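Local structure of lectin (Pleurotus ostreatus, 6T0Q) at residues 20-25 with 262-267; 233-239 with 285-291. The protein is a calcium-binding oyster mushroom lectin that probably recognises galactose and N-acetylgalactosamine on glycans through carbohydrate-binding-module-like beta-sandwich domains. One frame throughout, in Å; residues are numbered along the deposited sequence.

Interaction 1 of 2, residues 20-25 with 262-267; sequences ATPRQF and AYTIPN. Unlike the reference sequence in segment 20-25: Arg23 (reference Ser).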
loop_
_atom_site.group_PDB
_atom_site.type_symbol
_atom_site.label_atom_id
_atom_site.label_comp_id
_atom_site.label_asym_id
_atom_site.label_seq_id
_atom_site.Cartn_x
_atom_site.Cartn_y
_atom_site.Cartn_z
ATOM N N ALA A 20 -10.630 -15.241 13.144
ATOM C CA ALA A 20 -10.331 -16.303 12.188
ATOM C C ALA A 20 -8.922 -16.129 11.633
ATOM O O ALA A 20 -8.475 -15.006 11.383
ATOM C CB ALA A 20 -11.346 -16.287 11.044
ATOM N N THR A 21 -8.224 -17.240 11.439
ATOM C CA THR A 21 -6.878 -17.270 10.878
ATOM C C THR A 21 -6.838 -18.216 9.686
ATOM O O THR A 21 -7.767 -19.003 9.482
ATOM C CB THR A 21 -5.863 -17.719 11.939
ATOM O OG1 THR A 21 -6.248 -19.006 12.436
ATOM C CG2 THR A 21 -5.779 -16.697 13.080
ATOM N N PRO A 22 -5.774 -18.166 8.865
ATOM C CA PRO A 22 -5.729 -19.012 7.659
ATOM C C PRO A 22 -5.937 -20.492 7.963
ATOM O O PRO A 22 -5.544 -20.996 9.015
ATOM C CB PRO A 22 -4.325 -18.747 7.101
ATOM C CG PRO A 22 -4.044 -17.343 7.497
ATOM C CD PRO A 22 -4.644 -17.212 8.886
ATOM N N ARG A 23 -6.565 -21.192 7.019
ATOM C CA ARG A 23 -6.892 -22.596 7.226
ATOM C C ARG A 23 -6.992 -23.306 5.884
ATOM O O ARG A 23 -7.055 -22.683 4.821
ATOM C CB ARG A 23 -8.207 -22.748 8.000
ATOM C CG ARG A 23 -9.404 -22.161 7.274
ATOM C CD ARG A 23 -10.608 -22.010 8.201
ATOM N NE ARG A 23 -11.496 -23.175 8.211
ATOM C CZ ARG A 23 -12.559 -23.317 7.419
ATOM N NH1 ARG A 23 -12.863 -22.370 6.539
ATOM N NH2 ARG A 23 -13.316 -24.405 7.503
ATOM N N GLN A 24 -7.016 -24.629 5.949
ATOM C CA GLN A 24 -7.343 -25.406 4.764
ATOM C C GLN A 24 -8.707 -24.983 4.226
ATOM O O GLN A 24 -9.652 -24.764 4.988
ATOM C CB GLN A 24 -7.337 -26.899 5.091
ATOM C CG GLN A 24 -7.791 -27.772 3.927
ATOM C CD GLN A 24 -7.659 -29.257 4.230
ATOM O OE1 GLN A 24 -6.636 -29.713 4.741
ATOM N NE2 GLN A 24 -8.695 -30.018 3.908
ATOM N N PHE A 25 -8.799 -24.839 2.908
ATOM C CA PHE A 25 -10.048 -24.405 2.290
ATOM C C PHE A 25 -11.148 -25.433 2.539
ATOM O O PHE A 25 -10.919 -26.641 2.421
ATOM C CB PHE A 25 -9.834 -24.199 0.785
ATOM C CG PHE A 25 -11.107 -23.987 0.016
ATOM C CD1 PHE A 25 -11.728 -22.746 0.007
ATOM C CD2 PHE A 25 -11.690 -25.035 -0.691
ATOM C CE1 PHE A 25 -12.916 -22.546 -0.692
ATOM C CE2 PHE A 25 -12.881 -24.842 -1.399
ATOM C CZ PHE A 25 -13.488 -23.602 -1.397
ATOM N N ALA A 262 -5.479 -26.138 -1.229
ATOM C CA ALA A 262 -6.239 -24.893 -1.206
ATOM C C ALA A 262 -6.356 -24.377 0.219
ATOM O O ALA A 262 -6.522 -25.160 1.165
ATOM C CB ALA A 262 -7.641 -25.071 -1.818
ATOM N N TYR A 263 -6.279 -23.052 0.363
ATOM C CA TYR A 263 -6.303 -22.391 1.657
ATOM C C TYR A 263 -7.230 -21.188 1.614
ATOM O O TYR A 263 -7.374 -20.533 0.579
ATOM C CB TYR A 263 -4.909 -21.912 2.083
ATOM C CG TYR A 263 -3.884 -23.012 2.122
ATOM C CD1 TYR A 263 -3.734 -23.799 3.260
ATOM C CD2 TYR A 263 -3.061 -23.266 1.025
ATOM C CE1 TYR A 263 -2.794 -24.822 3.307
ATOM C CE2 TYR A 263 -2.113 -24.283 1.064
ATOM C CZ TYR A 263 -1.986 -25.052 2.211
ATOM O OH TYR A 263 -1.053 -26.060 2.257
ATOM N N THR A 264 -7.829 -20.886 2.765
ATOM C CA THR A 264 -8.620 -19.676 2.954
ATOM C C THR A 264 -7.866 -18.735 3.887
ATOM O O THR A 264 -7.376 -19.163 4.935
ATOM C CB THR A 264 -10.000 -20.013 3.533
ATOM O OG1 THR A 264 -10.775 -20.695 2.539
ATOM C CG2 THR A 264 -10.738 -18.740 3.991
ATOM N N ILE A 265 -7.760 -17.469 3.493
ATOM C CA ILE A 265 -7.137 -16.428 4.311
ATOM C C ILE A 265 -8.258 -15.469 4.682
ATOM O O ILE A 265 -8.608 -14.597 3.877
ATOM C CB ILE A 265 -6.019 -15.680 3.561
ATOM C CG1 ILE A 265 -5.103 -16.645 2.797
ATOM C CG2 ILE A 265 -5.265 -14.727 4.522
ATOM C CD1 ILE A 265 -4.371 -17.610 3.652
ATOM N N PRO A 266 -8.870 -15.605 5.857
ATOM C CA PRO A 266 -10.056 -14.802 6.187
ATOM C C PRO A 266 -9.736 -13.457 6.815
ATOM O O PRO A 266 -10.668 -12.710 7.133
ATOM C CB PRO A 266 -10.782 -15.702 7.200
ATOM C CG PRO A 266 -9.642 -16.338 7.961
ATOM C CD PRO A 266 -8.511 -16.536 6.941
ATOM N N ASN A 267 -8.460 -13.129 6.995
ATOM C CA ASN A 267 -8.051 -11.986 7.803
ATOM C C ASN A 267 -6.988 -11.168 7.082
ATOM O O ASN A 267 -5.974 -10.785 7.664
ATOM C CB ASN A 267 -7.530 -12.459 9.157
ATOM C CG ASN A 267 -6.304 -13.349 9.027
ATOM O OD1 ASN A 267 -6.108 -14.011 8.006
ATOM N ND2 ASN A 267 -5.465 -13.359 10.057
HETATM O O HOH W 1 -7.220 -13.201 12.925
#
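Phe25 and Thr264 meet at the edge of the Phe25 ring. Thr264 OG1 lies near the ring plane, 3.4 Å from Phe25 CD1, and the threonine crosses the ring at a slant. Phe25 CG lies opposite the backbone N (chi1 170°), beside the carbonyl carbon, and the far end of the ring leads away from 262-267. Phe25 CB still rests on Ala262 CB at 3.5 Å. Val192 covers both residues.

The middle of the contact is a short antiparallel pairing. Arg23 and Thr264 form a hydrogen-bonded pair, with Arg23 N giving to Thr264 O and Thr264 N to Arg23 O at 2.8 Å. Phe25 N bonds to Ala262 O at 2.9 Å.

Beyond the pairing the prolines take over. Pro22 CB lies 3.6 Å from Ile265 CD1. The Asn267 side chain crosses Pro22 at about a right angle, with Asn267 OD1 3.6 Å from Pro22 CD. Ala20 CB meets Pro266 CG at 3.5 Å. A water gives a hydrogen to Ala20 O at 2.7 Å and accepts a weak bond from Asn267 ND2.

Polar bonding across the contact is thus carried by backbone amides and one water, while the side chains add mainly apolar touches that hold 20-25 as the edge strand beside 261-265.

Interaction 2 of 2, residues 233-239 with 285-291; sequences TVLIAAD and PAGVIAT. With CA (calcium ion), chain G.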
loop_
_atom_site.group_PDB
_atom_site.type_symbol
_atom_site.label_atom_id
_atom_site.label_comp_id
_atom_site.label_asym_id
_atom_site.label_seq_id
_atom_site.Cartn_x
_atom_site.Cartn_y
_atom_site.Cartn_z
ATOM N N THR A 233 -8.507 -16.696 -1.313
ATOM C CA THR A 233 -8.456 -18.136 -1.503
ATOM C C THR A 233 -7.230 -18.438 -2.346
ATOM O O THR A 233 -7.007 -17.780 -3.366
ATOM C CB THR A 233 -9.722 -18.640 -2.187
ATOM O OG1 THR A 233 -10.859 -18.192 -1.436
ATOM C CG2 THR A 233 -9.723 -20.182 -2.251
ATOM N N VAL A 234 -6.425 -19.406 -1.912
ATOM C CA VAL A 234 -5.159 -19.726 -2.571
ATOM C C VAL A 234 -5.173 -21.190 -2.974
ATOM O O VAL A 234 -5.491 -22.060 -2.157
ATOM C CB VAL A 234 -3.949 -19.438 -1.661
ATOM C CG1 VAL A 234 -2.637 -19.808 -2.381
ATOM C CG2 VAL A 234 -3.947 -17.990 -1.223
ATOM N N LEU A 235 -4.823 -21.459 -4.226
ATOM C CA LEU A 235 -4.612 -22.809 -4.724
ATOM C C LEU A 235 -3.151 -22.930 -5.138
ATOM O O LEU A 235 -2.665 -22.087 -5.892
ATOM C CB LEU A 235 -5.533 -23.080 -5.915
ATOM C CG LEU A 235 -5.359 -24.438 -6.581
ATOM C CD1 LEU A 235 -5.761 -25.524 -5.607
ATOM C CD2 LEU A 235 -6.195 -24.492 -7.861
ATOM N N ILE A 236 -2.441 -23.953 -4.652
ATOM C CA ILE A 236 -0.997 -24.016 -4.877
ATOM C C ILE A 236 -0.516 -25.462 -4.967
ATOM O O ILE A 236 -1.033 -26.360 -4.292
ATOM C CB ILE A 236 -0.252 -23.247 -3.760
ATOM C CG1 ILE A 236 1.265 -23.262 -3.965
ATOM C CG2 ILE A 236 -0.604 -23.814 -2.373
ATOM C CD1 ILE A 236 1.959 -22.235 -3.036
ATOM N N ALA A 237 0.500 -25.681 -5.806
ATOM C CA ALA A 237 1.215 -26.952 -5.866
ATOM C C ALA A 237 2.651 -26.674 -6.284
ATOM O O ALA A 237 2.942 -25.644 -6.897
ATOM C CB ALA A 237 0.552 -27.938 -6.842
ATOM N N ALA A 238 3.552 -27.603 -5.955
ATOM C CA ALA A 238 4.959 -27.429 -6.295
ATOM C C ALA A 238 5.634 -28.776 -6.500
ATOM O O ALA A 238 5.267 -29.778 -5.880
ATOM C CB ALA A 238 5.726 -26.648 -5.215
ATOM N N ASP A 239 6.632 -28.773 -7.381
ATOM C CA ASP A 239 7.583 -29.866 -7.555
ATOM C C ASP A 239 8.927 -29.339 -7.056
ATOM O O ASP A 239 9.554 -28.524 -7.740
ATOM C CB ASP A 239 7.653 -30.268 -9.032
ATOM C CG ASP A 239 8.528 -31.495 -9.286
ATOM O OD1 ASP A 239 9.259 -31.933 -8.374
ATOM O OD2 ASP A 239 8.467 -32.033 -10.412
ATOM N N PRO A 285 13.262 -31.822 -12.672
ATOM C CA PRO A 285 12.345 -30.712 -12.975
ATOM C C PRO A 285 11.837 -30.058 -11.700
ATOM O O PRO A 285 11.701 -30.706 -10.658
ATOM C CB PRO A 285 11.201 -31.388 -13.743
ATOM C CG PRO A 285 11.797 -32.681 -14.272
ATOM C CD PRO A 285 12.789 -33.108 -13.218
ATOM N N ALA A 286 11.552 -28.760 -11.790
ATOM C CA ALA A 286 11.058 -28.017 -10.637
ATOM C C ALA A 286 10.104 -26.918 -11.087
ATOM O O ALA A 286 10.254 -26.352 -12.174
ATOM C CB ALA A 286 12.216 -27.396 -9.839
ATOM N N GLY A 287 9.141 -26.603 -10.225
ATOM C CA GLY A 287 8.253 -25.480 -10.469
ATOM C C GLY A 287 7.283 -25.325 -9.316
ATOM O O GLY A 287 7.033 -26.261 -8.553
ATOM N N VAL A 288 6.745 -24.114 -9.196
ATOM C CA VAL A 288 5.631 -23.853 -8.290
ATOM C C VAL A 288 4.560 -23.113 -9.080
ATOM O O VAL A 288 4.870 -22.302 -9.962
ATOM C CB VAL A 288 6.069 -23.065 -7.029
ATOM C CG1 VAL A 288 6.655 -21.729 -7.402
ATOM C CG2 VAL A 288 4.887 -22.871 -6.043
ATOM N N ILE A 289 3.300 -23.416 -8.792
ATOM C CA ILE A 289 2.177 -22.808 -9.497
ATOM C C ILE A 289 1.115 -22.466 -8.466
ATOM O O ILE A 289 0.940 -23.195 -7.484
ATOM C CB ILE A 289 1.635 -23.751 -10.598
ATOM C CG1 ILE A 289 0.561 -23.060 -11.441
ATOM C CG2 ILE A 289 1.084 -25.044 -10.001
ATOM C CD1 ILE A 289 0.160 -23.903 -12.669
ATOM N N ALA A 290 0.430 -21.337 -8.667
ATOM C CA ALA A 290 -0.593 -20.923 -7.720
ATOM C C ALA A 290 -1.580 -19.995 -8.406
ATOM O O ALA A 290 -1.248 -19.307 -9.374
ATOM C CB ALA A 290 -0.003 -20.223 -6.491
ATOM N N THR A 291 -2.800 -20.001 -7.888
ATOM C CA THR A 291 -3.846 -19.070 -8.281
ATOM C C THR A 291 -4.415 -18.493 -7.001
ATOM O O THR A 291 -4.670 -19.235 -6.049
ATOM C CB THR A 291 -4.947 -19.761 -9.100
ATOM O OG1 THR A 291 -4.363 -20.396 -10.245
ATOM C CG2 THR A 291 -6.007 -18.738 -9.565
HETATM CA CA CA G . 11.807 -32.108 -8.643
#
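Asp239 CG is anti to the backbone N (chi1 -175°), and this brings OD1 to the calcium ion that Pro285 O also binds. Val288 chi1 of 60° puts CG2 anti to its N, and Val288 CG2 lies 4.0 Å from Ala238 CB.

The motif is an antiparallel beta ladder within a five-stranded sheet of a beta-sandwich-like domain. The short strand axes run at 165° and approach to 4.7 Å. Leu235 with Thr291, Ala237 with Ile289 and Asp239 with Gly287 are hydrogen-bonded pairs, each with two backbone bonds. The bond from Gly287 N to Asp239 O is the longest of the six, at 3.2 Å.

Ile236 with Ala290 and Ala238 with Val288 are the non-hydrogen-bonded pairs between them. Their side chains share one face of the ladder. Ile236 CB stands 4.1 Å from Ala290 CB. Ile277 of strand 273-281 covers Ile236 and Val288, so this face looks into the core between sheets. Leu235, Ala237, Ile289 and Thr291 project from the other face. Thr291 OG1 is hydrogen-bonded to Ser198 and to the carbonyl of Pro194.

At the calcium end, strand 229-239 gives Asp239 OD1, and the loop leading into strand 287-296 gives Pro285 O. Asp240, Asn281 and Gly283 complete the protein ligands. The second carboxylate oxygen, Asp239 OD2, accepts a hydrogen bond from Trp344 NE1, which would help fix the rotation of the carboxylate. Asp239 OD1 binds the calcium ion at 2.6 Å. Pro285 O binds the same calcium ion at 2.5 Å.

In the fold
Interactions 1 and 2 belong to one five-stranded antiparallel sheet, with centres about 17 Å apart. Strand 23-24 lies at its edge within the chain, followed by 261-265, 229-239, 287-296 and 301-305. Interaction 1 joins the first two of these strands and interaction 2 the third and fourth. Strands 261-265 and 229-239 are neighbours, and Tyr263 N lies 2.8 Å from Val234 O in a probable hydrogen bond. The segments alternate along the chain, in the order 20-25, 233-239, 262-267, 285-291. The early segment 20-25 thus adds an edge strand to a sheet built from the later sequence, and interaction 2 ends at a calcium site.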